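Local coordinates for protein putative L-alanine-DL-glutamate epimerase (Burkholderia xenovorans, PDB 3SN0) that probably acts as a racemase or epimerase of the mandelate racemase/muconate lactonizing enzyme family, binding magnesium and small dicarboxylates such as fumarate, at residues 121-126 / 157-162; 125-130 / 145-150; 163-168 / 217-222; 240-245 / 338-343. One frame throughout, in Å; residues are numbered along the deposited sequence. Where two conformers were deposited one is given.

Interaction 1 (121-126 / 157-162); sequences VYWSHC and RQFRAI. With FUM (fumaric acid), chain C.
The carbonyl oxygen of Ala-161 receives two groups from the neighbouring strand. Trp-123 N donates a nearly straight hydrogen bond to Ala-161 O (3.0 Å, 165° at the hydrogen), while Tyr-122 CA makes a CA-H...O contact with the same oxygen at 3.4 Å. One residue further on, Ile-162 CA makes a second CA-H...O contact, with Trp-123 O, at 3.2 Å. The amide nitrogen of Ala-161 is buried here without a partner. Beyond this bridge a water accepts from Arg-160 N and donates to Val-121 O, carrying the pairing on where the backbones part.

Around the bridge the side chains pack mainly through the rings of Trp-123 and Phe-159, with Tyr-122 CB against Ala-161 CB at 3.6 Å. The indole of Trp-123 leaves with CG anti to the backbone N (chi1 176°), which turns its six-membered ring edge toward the face of Phe-159 in an offset edge-to-face stack, centroids 5.6 Å apart and planes at 72°. Val-121 CG2 meets the edge of the same phenyl ring, 3.9 Å from Phe-159 CD2. On the other flank Cys-126 SG lies over a face of the indole, toward its rim, and touches Ile-162 CG2.

These are the first two strands of the enolase-type barrel: 118-123 lies between 161-168 and 342-344, and helix 144-156, the crossover joining the pair, packs against Trp-123 and Ile-162.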
# COMPACT_ATOMS: atom_id res chain seq x y z
N VAL A 121 -11.98 -22.02 -31.05
CA VAL A 121 -10.68 -22.51 -30.65
C VAL A 121 -9.57 -21.73 -31.30
O VAL A 121 -9.78 -20.98 -32.26
CB VAL A 121 -10.50 -24.02 -31.00
CG1 VAL A 121 -11.56 -24.83 -30.29
CG2 VAL A 121 -10.54 -24.25 -32.52
N TYR A 122 -8.37 -21.90 -30.76
CA TYR A 122 -7.16 -21.64 -31.53
C TYR A 122 -6.39 -22.95 -31.77
O TYR A 122 -6.42 -23.87 -30.93
CB TYR A 122 -6.27 -20.59 -30.90
CG TYR A 122 -5.62 -20.92 -29.58
CD1 TYR A 122 -4.36 -21.52 -29.55
CD2 TYR A 122 -6.20 -20.56 -28.37
CE1 TYR A 122 -3.72 -21.79 -28.34
CE2 TYR A 122 -5.57 -20.83 -27.16
CZ TYR A 122 -4.32 -21.42 -27.16
OH TYR A 122 -3.68 -21.70 -25.97
N TRP A 123 -5.74 -23.01 -32.92
CA TRP A 123 -4.89 -24.14 -33.30
C TRP A 123 -3.54 -23.89 -32.65
O TRP A 123 -2.76 -23.02 -33.07
CB TRP A 123 -4.77 -24.20 -34.83
CG TRP A 123 -3.86 -25.26 -35.39
CD1 TRP A 123 -2.90 -25.97 -34.74
CD2 TRP A 123 -3.80 -25.67 -36.76
NE1 TRP A 123 -2.26 -26.82 -35.60
CE2 TRP A 123 -2.78 -26.65 -36.86
CE3 TRP A 123 -4.50 -25.31 -37.92
CZ2 TRP A 123 -2.44 -27.27 -38.06
CZ3 TRP A 123 -4.17 -25.94 -39.12
CH2 TRP A 123 -3.15 -26.91 -39.18
N SER A 124 -3.29 -24.67 -31.61
CA SER A 124 -2.11 -24.50 -30.78
C SER A 124 -0.90 -25.20 -31.36
O SER A 124 -1.03 -26.05 -32.24
CB SER A 124 -2.43 -25.02 -29.37
OG SER A 124 -1.47 -24.55 -28.45
N HIS A 125 0.28 -24.88 -30.84
CA HIS A 125 1.52 -25.50 -31.31
C HIS A 125 1.60 -25.52 -32.83
O HIS A 125 1.84 -26.55 -33.45
CB HIS A 125 1.67 -26.90 -30.70
CG HIS A 125 1.56 -26.87 -29.20
ND1 HIS A 125 0.40 -27.18 -28.53
CD2 HIS A 125 2.45 -26.48 -28.25
CE1 HIS A 125 0.58 -27.00 -27.23
NE2 HIS A 125 1.82 -26.59 -27.04
N CYS A 126 1.39 -24.34 -33.40
CA CYS A 126 1.24 -24.12 -34.82
C CYS A 126 2.16 -22.99 -35.25
O CYS A 126 1.82 -21.80 -35.05
CB CYS A 126 -0.20 -23.76 -35.13
SG CYS A 126 -0.53 -23.47 -36.89
N ARG A 157 -8.43 -23.92 -43.50
CA ARG A 157 -9.26 -24.85 -42.74
C ARG A 157 -10.23 -24.13 -41.78
O ARG A 157 -10.89 -24.77 -40.96
CB ARG A 157 -8.37 -25.86 -41.99
CG ARG A 157 -7.70 -26.86 -42.93
CD ARG A 157 -6.65 -27.71 -42.22
NE ARG A 157 -7.25 -28.67 -41.30
CZ ARG A 157 -6.56 -29.52 -40.55
NH1 ARG A 157 -5.24 -29.52 -40.60
NH2 ARG A 157 -7.20 -30.36 -39.75
N GLN A 158 -10.30 -22.81 -41.91
CA GLN A 158 -11.27 -21.96 -41.22
C GLN A 158 -10.99 -21.78 -39.73
O GLN A 158 -11.89 -21.39 -38.97
CB GLN A 158 -12.71 -22.48 -41.42
CG GLN A 158 -13.11 -22.86 -42.85
CD GLN A 158 -14.45 -23.61 -42.88
OE1 GLN A 158 -15.49 -23.00 -42.72
NE2 GLN A 158 -14.41 -24.94 -43.08
N PHE A 159 -9.75 -22.03 -39.29
CA PHE A 159 -9.38 -21.70 -37.92
C PHE A 159 -9.11 -20.22 -37.84
O PHE A 159 -8.61 -19.62 -38.80
CB PHE A 159 -8.20 -22.54 -37.46
CG PHE A 159 -8.57 -23.98 -37.33
CD1 PHE A 159 -8.25 -24.88 -38.34
CD2 PHE A 159 -9.33 -24.41 -36.26
CE1 PHE A 159 -8.63 -26.21 -38.24
CE2 PHE A 159 -9.73 -25.74 -36.15
CZ PHE A 159 -9.38 -26.64 -37.13
N ARG A 160 -9.51 -19.64 -36.71
CA ARG A 160 -9.56 -18.19 -36.55
C ARG A 160 -8.34 -17.66 -35.82
O ARG A 160 -8.14 -16.43 -35.74
CB ARG A 160 -10.79 -17.84 -35.75
CG ARG A 160 -12.08 -18.28 -36.42
CD ARG A 160 -13.26 -18.11 -35.52
NE ARG A 160 -14.47 -18.68 -36.11
CZ ARG A 160 -15.69 -18.55 -35.59
NH1 ARG A 160 -15.88 -17.86 -34.46
NH2 ARG A 160 -16.73 -19.12 -36.20
N ALA A 161 -7.56 -18.57 -35.27
CA ALA A 161 -6.38 -18.20 -34.45
C ALA A 161 -5.39 -19.33 -34.38
O ALA A 161 -5.77 -20.48 -34.44
CB ALA A 161 -6.82 -17.78 -33.03
N ILE A 162 -4.10 -19.00 -34.23
CA ILE A 162 -3.04 -19.99 -34.14
C ILE A 162 -2.03 -19.52 -33.09
O ILE A 162 -1.90 -18.32 -32.89
CB ILE A 162 -2.31 -20.21 -35.52
CG1 ILE A 162 -1.62 -18.92 -35.99
CG2 ILE A 162 -3.31 -20.70 -36.57
CD1 ILE A 162 -1.01 -19.00 -37.39
OXT FUM C . 8.46 -25.62 -25.17
C FUM C . 7.70 -26.50 -24.70
O FUM C . 8.16 -27.58 -24.25
C4 FUM C . 6.22 -26.33 -24.68
C5 FUM C . 5.63 -25.22 -25.14
C6 FUM C . 4.15 -25.08 -25.10
O7 FUM C . 3.45 -26.06 -24.73
O8 FUM C . 3.64 -23.97 -25.42
O HOH W 1 -10.78 -21.23 -34.77

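Interaction 2 (125-130 / 145-150); sequences HCPTWR and DGVKRT. With FUM (fumaric acid), chain C.
Thr-150, met by Cys-126, Pro-127 and Arg-130, shows how one small side chain can join a loop to a helix. The setting is the first beta-alpha unit of the enolase-type barrel: the loop after strand 118-123 folds back on helix 144-156, the helix of the beta-alpha-beta crossover. CB of Thr-150 lies 4.0 Å from Pro-127 CB. From there the methyl branch continues toward the loop, with Thr-150 CG2 coming 3.6 Å from Cys-126 SG and lying over one face of the Arg-130 guanidinium. The hydroxyl branch, placed beside the backbone N by chi1 of -51°, turns back along its own helix. It donates to the carbonyl of Gly-146 and accepts from a water, Thr-150 OG1 to water oxygen 2.6 Å; the same water accepts from Arg-130 NH1 at the edge of the guanidinium, in its plane. Arg-130 is further held by salt bridges to Asp-347 and Glu-153.

Pro-127 follows a cis peptide bond and occupies the N-cap position of helix 128-132. Its ring carries the contact toward Val-147, Pro-127 CG to Val-147 CG2 being 4.1 Å, and both also pack on His-202 and Leu-206 of helix 193-210. At the active-site end of the loop His-125 NE2 donates to fumarate O7 (2.9 Å), while Trp-129 stacks on the imidazole, its CZ2 above the centre.

Gly-146 O thus has two donors from one residue, Thr-150 N at 2.9 Å and Thr-150 OG1 at 2.7 Å, arriving from opposite faces of the carbonyl plane.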
# COMPACT_ATOMS: atom_id res chain seq x y z
N HIS A 125 0.28 -24.88 -30.84
CA HIS A 125 1.52 -25.50 -31.31
C HIS A 125 1.60 -25.52 -32.83
O HIS A 125 1.84 -26.55 -33.45
CB HIS A 125 1.67 -26.90 -30.70
CG HIS A 125 1.56 -26.87 -29.20
ND1 HIS A 125 0.40 -27.18 -28.53
CD2 HIS A 125 2.45 -26.48 -28.25
CE1 HIS A 125 0.58 -27.00 -27.23
NE2 HIS A 125 1.82 -26.59 -27.04
N CYS A 126 1.39 -24.34 -33.40
CA CYS A 126 1.24 -24.12 -34.82
C CYS A 126 2.16 -22.99 -35.25
O CYS A 126 1.82 -21.80 -35.05
CB CYS A 126 -0.20 -23.76 -35.13
SG CYS A 126 -0.53 -23.47 -36.89
N PRO A 127 3.31 -23.32 -35.85
CA PRO A 127 3.77 -24.62 -36.36
C PRO A 127 4.70 -25.41 -35.43
O PRO A 127 5.41 -26.30 -35.88
CB PRO A 127 4.52 -24.22 -37.64
CG PRO A 127 5.07 -22.84 -37.31
CD PRO A 127 4.26 -22.25 -36.20
N THR A 128 4.64 -25.13 -34.13
CA THR A 128 5.53 -25.74 -33.14
C THR A 128 5.63 -27.28 -33.23
O THR A 128 6.72 -27.81 -33.23
CB THR A 128 5.08 -25.33 -31.75
OG1 THR A 128 4.94 -23.90 -31.72
CG2 THR A 128 6.04 -25.81 -30.67
N TRP A 129 4.50 -27.97 -33.33
CA TRP A 129 4.53 -29.43 -33.41
C TRP A 129 5.15 -29.96 -34.71
O TRP A 129 5.85 -30.98 -34.70
CB TRP A 129 3.12 -30.02 -33.23
CG TRP A 129 2.56 -30.21 -31.81
CD1 TRP A 129 1.31 -30.67 -31.52
CD2 TRP A 129 3.19 -29.92 -30.54
NE1 TRP A 129 1.12 -30.72 -30.16
CE2 TRP A 129 2.25 -30.26 -29.54
CE3 TRP A 129 4.43 -29.41 -30.15
CZ2 TRP A 129 2.52 -30.10 -28.18
CZ3 TRP A 129 4.69 -29.26 -28.80
CH2 TRP A 129 3.74 -29.61 -27.83
N ARG A 130 4.90 -29.29 -35.84
CA ARG A 130 5.49 -29.72 -37.12
C ARG A 130 7.00 -29.44 -37.18
O ARG A 130 7.72 -30.10 -37.92
CB ARG A 130 4.77 -29.09 -38.31
CG ARG A 130 3.33 -29.55 -38.45
CD ARG A 130 2.59 -28.88 -39.60
NE ARG A 130 1.17 -29.23 -39.54
CZ ARG A 130 0.28 -29.00 -40.49
NH1 ARG A 130 0.63 -28.40 -41.62
NH2 ARG A 130 -0.96 -29.40 -40.31
N ASP A 145 9.42 -20.74 -45.20
CA ASP A 145 8.34 -21.02 -46.14
C ASP A 145 7.32 -22.00 -45.56
O ASP A 145 6.13 -21.86 -45.81
CB ASP A 145 8.87 -21.58 -47.47
CG ASP A 145 7.77 -21.71 -48.50
OD1 ASP A 145 7.54 -22.85 -48.97
OD2 ASP A 145 7.11 -20.68 -48.79
N GLY A 146 7.79 -23.00 -44.82
CA GLY A 146 6.91 -23.97 -44.18
C GLY A 146 6.09 -23.34 -43.05
O GLY A 146 4.93 -23.69 -42.84
N VAL A 147 6.70 -22.41 -42.33
CA VAL A 147 5.98 -21.60 -41.35
C VAL A 147 4.82 -20.88 -42.03
O VAL A 147 3.69 -20.96 -41.57
CB VAL A 147 6.92 -20.62 -40.63
CG1 VAL A 147 6.13 -19.61 -39.76
CG2 VAL A 147 7.94 -21.42 -39.79
N LYS A 148 5.10 -20.19 -43.14
CA LYS A 148 4.05 -19.51 -43.88
C LYS A 148 2.97 -20.46 -44.33
O LYS A 148 1.80 -20.17 -44.15
CB LYS A 148 4.62 -18.76 -45.09
CG LYS A 148 3.57 -18.08 -45.97
CD LYS A 148 4.25 -17.45 -47.18
CE LYS A 148 3.24 -16.79 -48.13
NZ LYS A 148 3.88 -15.66 -48.88
N ARG A 149 3.35 -21.60 -44.91
CA ARG A 149 2.37 -22.55 -45.42
C ARG A 149 1.47 -23.11 -44.32
O ARG A 149 0.29 -23.40 -44.56
CB ARG A 149 3.07 -23.71 -46.15
CG ARG A 149 3.73 -23.27 -47.45
CD ARG A 149 4.38 -24.44 -48.16
NE ARG A 149 5.08 -23.99 -49.37
CZ ARG A 149 4.53 -23.89 -50.57
NH1 ARG A 149 3.25 -24.20 -50.75
NH2 ARG A 149 5.25 -23.48 -51.60
N THR A 150 2.03 -23.30 -43.14
CA THR A 150 1.22 -23.80 -42.01
C THR A 150 0.13 -22.81 -41.61
O THR A 150 -1.03 -23.19 -41.42
CB THR A 150 2.09 -24.12 -40.80
OG1 THR A 150 3.19 -24.95 -41.20
CG2 THR A 150 1.26 -24.84 -39.74
OXT FUM C . 8.46 -25.62 -25.17
C FUM C . 7.70 -26.50 -24.70
O FUM C . 8.16 -27.58 -24.25
C4 FUM C . 6.22 -26.33 -24.68
C5 FUM C . 5.63 -25.22 -25.14
C6 FUM C . 4.15 -25.08 -25.10
O7 FUM C . 3.45 -26.06 -24.73
O8 FUM C . 3.64 -23.97 -25.42
O HOH W 2 3.01 -27.05 -42.78

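Interaction 3 (163-168 / 217-222); sequences KTNIFI and LLDLNF. With MG (magnesium ion), chain B; FUM (fumaric acid), chain C.
Parallel pairing sets Lys-163 beside Leu-217 and Thr-164 beside Leu-218, with Thr-164 N bonding to Leu-217 O (3.0 Å) and Asp-219 N to Thr-164 O (2.9 Å). These are adjacent strands of the enolase-type barrel, whose C-terminal ends carry the metal and ligand site.

Lys-163 runs across Leu-217, Lys-163 CG to Leu-217 CB 3.6 Å, then in the conformer given bends at chi3 (79°) so that its outer carbons pass Asp-219; its NZ hydrogen-bonds to Tyr-122 OH and forms a salt bridge with Glu-245. Asp-219 divides its carboxylate between two tasks. OD2 binds magnesium at 2.2 Å, in a shell completed by Glu-245, Glu-269 and three waters. OD1 takes the Asn-221 backbone N on its anti side, an Asx turn at the start of the loop beyond the strand, and also accepts from a metal-bound water. Past the paired strands, Ile-166 CD1 packs on Leu-220 CD2.

At the ligand, the side-chain amides of Asn-165 and Asn-221 lie nearly coplanar, 8° apart. Asn-165 OD1 is hydrogen-bonded to Thr-128 OG1, which fixes the amide's rotation. Asn-165 ND2 donates to a lone pair of Asn-221 OD1 (3.0 Å), a bent bond of 135°, and to fumarate O8 at 2.9 Å. That carboxylate oxygen also receives a metal-bound water and, weakly, Asn-221 ND2 at 3.3 Å.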
# COMPACT_ATOMS: atom_id res chain seq x y z
N LYS A 163 -1.36 -20.46 -32.42
CA LYS A 163 -0.34 -20.12 -31.42
C LYS A 163 1.00 -20.75 -31.73
O LYS A 163 1.10 -21.97 -31.92
CB LYS A 163 -0.78 -20.51 -30.01
CG LYS A 163 0.11 -19.90 -28.92
CD LYS A 163 -0.49 -20.03 -27.52
CE LYS A 163 -0.30 -21.41 -26.92
NZ LYS A 163 -1.12 -21.58 -25.69
N THR A 164 2.03 -19.91 -31.74
CA THR A 164 3.38 -20.36 -31.96
C THR A 164 4.25 -20.11 -30.71
O THR A 164 3.79 -19.52 -29.73
CB THR A 164 4.02 -19.71 -33.22
OG1 THR A 164 5.25 -20.38 -33.51
CG2 THR A 164 4.29 -18.18 -33.03
N ASN A 165 5.49 -20.55 -30.78
CA ASN A 165 6.47 -20.42 -29.68
C ASN A 165 7.72 -19.74 -30.25
O ASN A 165 7.59 -18.99 -31.20
CB ASN A 165 6.76 -21.81 -29.07
CG ASN A 165 5.51 -22.48 -28.50
OD1 ASN A 165 4.72 -23.10 -29.23
ND2 ASN A 165 5.35 -22.39 -27.16
N ILE A 166 8.91 -19.97 -29.70
CA ILE A 166 10.09 -19.22 -30.14
C ILE A 166 10.97 -20.14 -30.96
O ILE A 166 11.32 -21.24 -30.50
CB ILE A 166 10.92 -18.70 -28.96
CG1 ILE A 166 10.03 -17.93 -27.97
CG2 ILE A 166 12.05 -17.78 -29.47
CD1 ILE A 166 10.72 -17.67 -26.61
N PHE A 167 11.36 -19.68 -32.15
CA PHE A 167 12.17 -20.47 -33.08
C PHE A 167 13.34 -19.69 -33.63
O PHE A 167 13.22 -18.51 -33.92
CB PHE A 167 11.31 -21.01 -34.22
CG PHE A 167 10.36 -22.05 -33.77
CD1 PHE A 167 10.80 -23.34 -33.60
CD2 PHE A 167 9.06 -21.73 -33.41
CE1 PHE A 167 9.96 -24.30 -33.13
CE2 PHE A 167 8.22 -22.70 -32.92
CZ PHE A 167 8.68 -23.98 -32.79
N ILE A 168 14.46 -20.39 -33.78
CA ILE A 168 15.67 -19.84 -34.38
C ILE A 168 15.83 -20.40 -35.79
O ILE A 168 15.99 -21.61 -35.97
CB ILE A 168 16.90 -20.21 -33.56
CG1 ILE A 168 16.71 -19.83 -32.10
CG2 ILE A 168 18.15 -19.58 -34.15
CD1 ILE A 168 16.46 -18.31 -31.86
N LEU A 217 -1.24 -15.83 -31.76
CA LEU A 217 -0.86 -15.85 -30.37
C LEU A 217 0.62 -16.24 -30.28
O LEU A 217 1.09 -17.10 -31.03
CB LEU A 217 -1.70 -16.87 -29.59
CG LEU A 217 -3.21 -16.63 -29.44
CD1 LEU A 217 -3.97 -16.65 -30.79
CD2 LEU A 217 -3.75 -17.67 -28.52
N LEU A 218 1.33 -15.66 -29.33
CA LEU A 218 2.76 -15.95 -29.13
C LEU A 218 2.97 -16.45 -27.70
O LEU A 218 2.69 -15.73 -26.76
CB LEU A 218 3.61 -14.71 -29.35
CG LEU A 218 5.12 -14.82 -29.10
CD1 LEU A 218 5.75 -15.94 -29.96
CD2 LEU A 218 5.80 -13.47 -29.32
N ASP A 219 3.47 -17.67 -27.55
CA ASP A 219 3.75 -18.23 -26.24
C ASP A 219 5.25 -18.21 -25.99
O ASP A 219 6.02 -18.85 -26.71
CB ASP A 219 3.20 -19.66 -26.14
CG ASP A 219 3.02 -20.13 -24.72
OD1 ASP A 219 3.73 -19.62 -23.82
OD2 ASP A 219 2.17 -21.04 -24.50
N LEU A 220 5.65 -17.51 -24.95
CA LEU A 220 7.05 -17.40 -24.55
C LEU A 220 7.39 -18.32 -23.37
O LEU A 220 8.55 -18.39 -22.96
CB LEU A 220 7.36 -15.94 -24.20
CG LEU A 220 7.09 -14.89 -25.29
CD1 LEU A 220 7.35 -13.49 -24.75
CD2 LEU A 220 7.90 -15.16 -26.54
N ASN A 221 6.39 -19.05 -22.87
CA ASN A 221 6.55 -19.94 -21.73
C ASN A 221 7.40 -19.30 -20.60
O ASN A 221 7.14 -18.14 -20.22
CB ASN A 221 7.09 -21.31 -22.20
CG ASN A 221 6.22 -21.94 -23.26
OD1 ASN A 221 6.46 -21.77 -24.45
ND2 ASN A 221 5.18 -22.66 -22.83
N PHE A 222 8.39 -20.02 -20.07
CA PHE A 222 9.25 -19.54 -19.01
C PHE A 222 10.62 -19.14 -19.61
O PHE A 222 11.64 -19.22 -18.94
CB PHE A 222 9.50 -20.65 -17.97
CG PHE A 222 8.32 -21.04 -17.12
CD1 PHE A 222 8.11 -20.44 -15.88
CD2 PHE A 222 7.48 -22.08 -17.52
CE1 PHE A 222 7.05 -20.83 -15.06
CE2 PHE A 222 6.43 -22.50 -16.71
CZ PHE A 222 6.22 -21.89 -15.47
MG MG B . 1.32 -21.72 -22.61
OXT FUM C . 8.46 -25.62 -25.17
C FUM C . 7.70 -26.50 -24.70
O FUM C . 8.16 -27.58 -24.25
C4 FUM C . 6.22 -26.33 -24.68
C5 FUM C . 5.63 -25.22 -25.14
C6 FUM C . 4.15 -25.08 -25.10
O7 FUM C . 3.45 -26.06 -24.73
O8 FUM C . 3.64 -23.97 -25.42
O HOH W 3 2.76 -20.71 -21.67
O HOH W 4 2.28 -23.44 -22.91
O HOH W 5 -0.33 -22.65 -23.70

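Interaction 4 (240-245 / 338-343); sequences DLFWVE and NLRIME. With MG (magnesium ion), chain B.
Phe-242 and Arg-340 approach from opposite directions, the tip carbon CZ of the phenyl ring resting over one face of the guanidinium. The two planes stand 37° apart, and Phe-242 CZ comes within 3.2 Å of Arg-340 NH2. Beside this pair, Trp-243 CH2 meets Ile-341 CG2 at 3.7 Å, and Arg-340 CG touches the edge of the indole at Trp-243 CZ3. Ile-341 bridges both aromatics, its CD1 lying 4.0 Å from Phe-242 CZ.

Outside this shell, a water donates to Phe-242 O (2.7 Å) and accepts from Arg-340 NH2 (3.0 Å), linking the guanidinium to the Phe-242 backbone. Arg-340 NE forms a salt bridge with Glu-227 of a third subunit, so part of its positioning comes from the assembly. Trp-243 faces the other way with its nitrogen: in the conformer given for Glu-245, NE1 donates to Glu-245 OE2 (3.1 Å), on the anti side of the carboxylate, and Lys-163 is that oxygen's salt-bridge partner. The other oxygen, Glu-245 OE1, binds magnesium at 1.9 Å, which places Trp-243 in the second shell of the metal site.

The contact spans the barrel interior rather than joining neighbours: strand 243-245 lies between 215-219 and 265-267, whereas 342-344 pairs with 118-123.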
# COMPACT_ATOMS: atom_id res chain seq x y z
N ASP A 240 0.55 -7.32 -34.62
CA ASP A 240 -0.82 -7.50 -34.18
C ASP A 240 -0.89 -8.88 -33.54
O ASP A 240 -0.98 -9.87 -34.24
CB ASP A 240 -1.77 -7.41 -35.39
CG ASP A 240 -3.21 -7.71 -35.03
OD1 ASP A 240 -3.60 -7.61 -33.84
OD2 ASP A 240 -3.97 -8.05 -35.96
N LEU A 241 -0.79 -8.93 -32.21
CA LEU A 241 -0.81 -10.21 -31.48
C LEU A 241 -2.05 -10.32 -30.59
O LEU A 241 -2.37 -9.40 -29.84
CB LEU A 241 0.46 -10.39 -30.67
CG LEU A 241 1.77 -10.36 -31.45
CD1 LEU A 241 2.99 -10.37 -30.51
CD2 LEU A 241 1.84 -11.52 -32.47
N PHE A 242 -2.75 -11.45 -30.72
CA PHE A 242 -3.98 -11.76 -29.96
C PHE A 242 -3.65 -11.78 -28.47
O PHE A 242 -4.35 -11.21 -27.66
CB PHE A 242 -4.50 -13.11 -30.42
CG PHE A 242 -5.82 -13.53 -29.82
CD1 PHE A 242 -7.00 -13.22 -30.46
CD2 PHE A 242 -5.87 -14.32 -28.69
CE1 PHE A 242 -8.21 -13.66 -29.94
CE2 PHE A 242 -7.07 -14.75 -28.18
CZ PHE A 242 -8.24 -14.44 -28.81
N TRP A 243 -2.54 -12.43 -28.14
CA TRP A 243 -1.95 -12.30 -26.82
C TRP A 243 -0.51 -12.77 -26.86
O TRP A 243 -0.09 -13.48 -27.80
CB TRP A 243 -2.73 -13.02 -25.72
CG TRP A 243 -2.67 -14.54 -25.60
CD1 TRP A 243 -1.57 -15.33 -25.62
CD2 TRP A 243 -3.78 -15.42 -25.34
NE1 TRP A 243 -1.91 -16.64 -25.40
CE2 TRP A 243 -3.27 -16.72 -25.22
CE3 TRP A 243 -5.16 -15.22 -25.18
CZ2 TRP A 243 -4.07 -17.82 -24.98
CZ3 TRP A 243 -5.96 -16.33 -24.95
CH2 TRP A 243 -5.42 -17.61 -24.85
N VAL A 244 0.22 -12.36 -25.83
CA VAL A 244 1.55 -12.87 -25.55
C VAL A 244 1.49 -13.58 -24.22
O VAL A 244 1.09 -13.00 -23.21
CB VAL A 244 2.62 -11.78 -25.54
CG1 VAL A 244 4.00 -12.41 -25.24
CG2 VAL A 244 2.66 -11.06 -26.89
N GLU A 245 1.85 -14.86 -24.25
CA GLU A 245 1.71 -15.76 -23.11
C GLU A 245 3.06 -15.86 -22.41
O GLU A 245 4.06 -16.20 -23.04
CB GLU A 245 1.25 -17.13 -23.62
CG GLU A 245 0.62 -18.04 -22.59
CD GLU A 245 -0.03 -19.27 -23.23
OE1 GLU A 245 0.00 -20.33 -22.58
OE2 GLU A 245 -0.55 -19.19 -24.37
N ASN A 338 -17.30 -16.65 -18.50
CA ASN A 338 -16.16 -15.80 -18.80
C ASN A 338 -15.06 -16.56 -19.55
O ASN A 338 -13.92 -16.66 -19.09
CB ASN A 338 -15.63 -15.13 -17.52
CG ASN A 338 -15.32 -16.13 -16.39
OD1 ASN A 338 -16.13 -16.99 -16.07
ND2 ASN A 338 -14.15 -15.97 -15.75
N LEU A 339 -15.41 -17.08 -20.73
CA LEU A 339 -14.50 -17.90 -21.53
C LEU A 339 -13.88 -17.07 -22.63
O LEU A 339 -14.57 -16.58 -23.51
CB LEU A 339 -15.25 -19.09 -22.14
CG LEU A 339 -14.44 -20.09 -22.98
CD1 LEU A 339 -13.65 -21.00 -22.06
CD2 LEU A 339 -15.39 -20.89 -23.89
N ARG A 340 -12.55 -16.96 -22.62
CA ARG A 340 -11.84 -16.22 -23.64
C ARG A 340 -11.82 -16.91 -24.99
O ARG A 340 -12.09 -16.28 -26.01
CB ARG A 340 -10.38 -15.99 -23.22
CG ARG A 340 -9.60 -15.13 -24.23
CD ARG A 340 -10.16 -13.74 -24.25
NE ARG A 340 -9.66 -12.90 -25.33
CZ ARG A 340 -10.17 -12.83 -26.56
NH1 ARG A 340 -11.19 -13.59 -26.95
NH2 ARG A 340 -9.63 -11.96 -27.42
N ILE A 341 -11.48 -18.20 -24.96
CA ILE A 341 -11.20 -19.01 -26.15
C ILE A 341 -10.79 -20.39 -25.62
O ILE A 341 -10.49 -20.53 -24.41
CB ILE A 341 -10.09 -18.39 -27.02
CG1 ILE A 341 -10.02 -19.05 -28.39
CG2 ILE A 341 -8.73 -18.49 -26.35
CD1 ILE A 341 -9.29 -18.20 -29.43
N MSE A 342 -10.79 -21.42 -26.47
CA MSE A 342 -10.25 -22.73 -26.09
C MSE A 342 -9.10 -23.16 -26.97
O MSE A 342 -9.14 -23.07 -28.19
CB MSE A 342 -11.32 -23.84 -26.07
CG MSE A 342 -10.72 -25.28 -25.66
SE MSE A 342 -12.25 -26.32 -25.36
CE MSE A 342 -11.42 -28.09 -25.79
N GLU A 343 -8.03 -23.60 -26.31
CA GLU A 343 -6.87 -24.15 -26.98
C GLU A 343 -7.19 -25.54 -27.48
O GLU A 343 -7.89 -26.31 -26.83
CB GLU A 343 -5.73 -24.27 -25.97
CG GLU A 343 -4.46 -24.82 -26.55
CD GLU A 343 -3.35 -25.01 -25.55
OE1 GLU A 343 -3.60 -24.99 -24.32
OE2 GLU A 343 -2.21 -25.19 -26.00
MG MG B . 1.32 -21.72 -22.61
O HOH W 6 -6.94 -10.80 -26.97
O HOH W 4 2.28 -23.44 -22.91
O HOH W 3 2.76 -20.71 -21.67
O HOH W 5 -0.33 -22.65 -23.70

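Taken together, the four contacts surround one active site, from the wall strands (interactions 1 and 3) to a flanking helix (interaction 2) and across the interior (interaction 4). Interactions 1 and 2 share His-125 and Cys-126. Lys-163 ties three contacts together: its NZ lies 2.6 Å from Tyr-122 OH of interaction 1 and 2.8 Å from Glu-245 OE2 of interaction 4, a salt bridge. Thr-128 OG1 of interaction 2, 2.6 Å from Asn-165 OD1, probably orients the amide that binds fumarate in interaction 3. Interactions 1 and 4 meet where Ser-124 OG lies 2.6 Å from Glu-343 OE2. Interactions 3 and 4 each supply a magnesium ligand, while His-125 and Asn-165 hold different oxygens of one fumarate carboxylate.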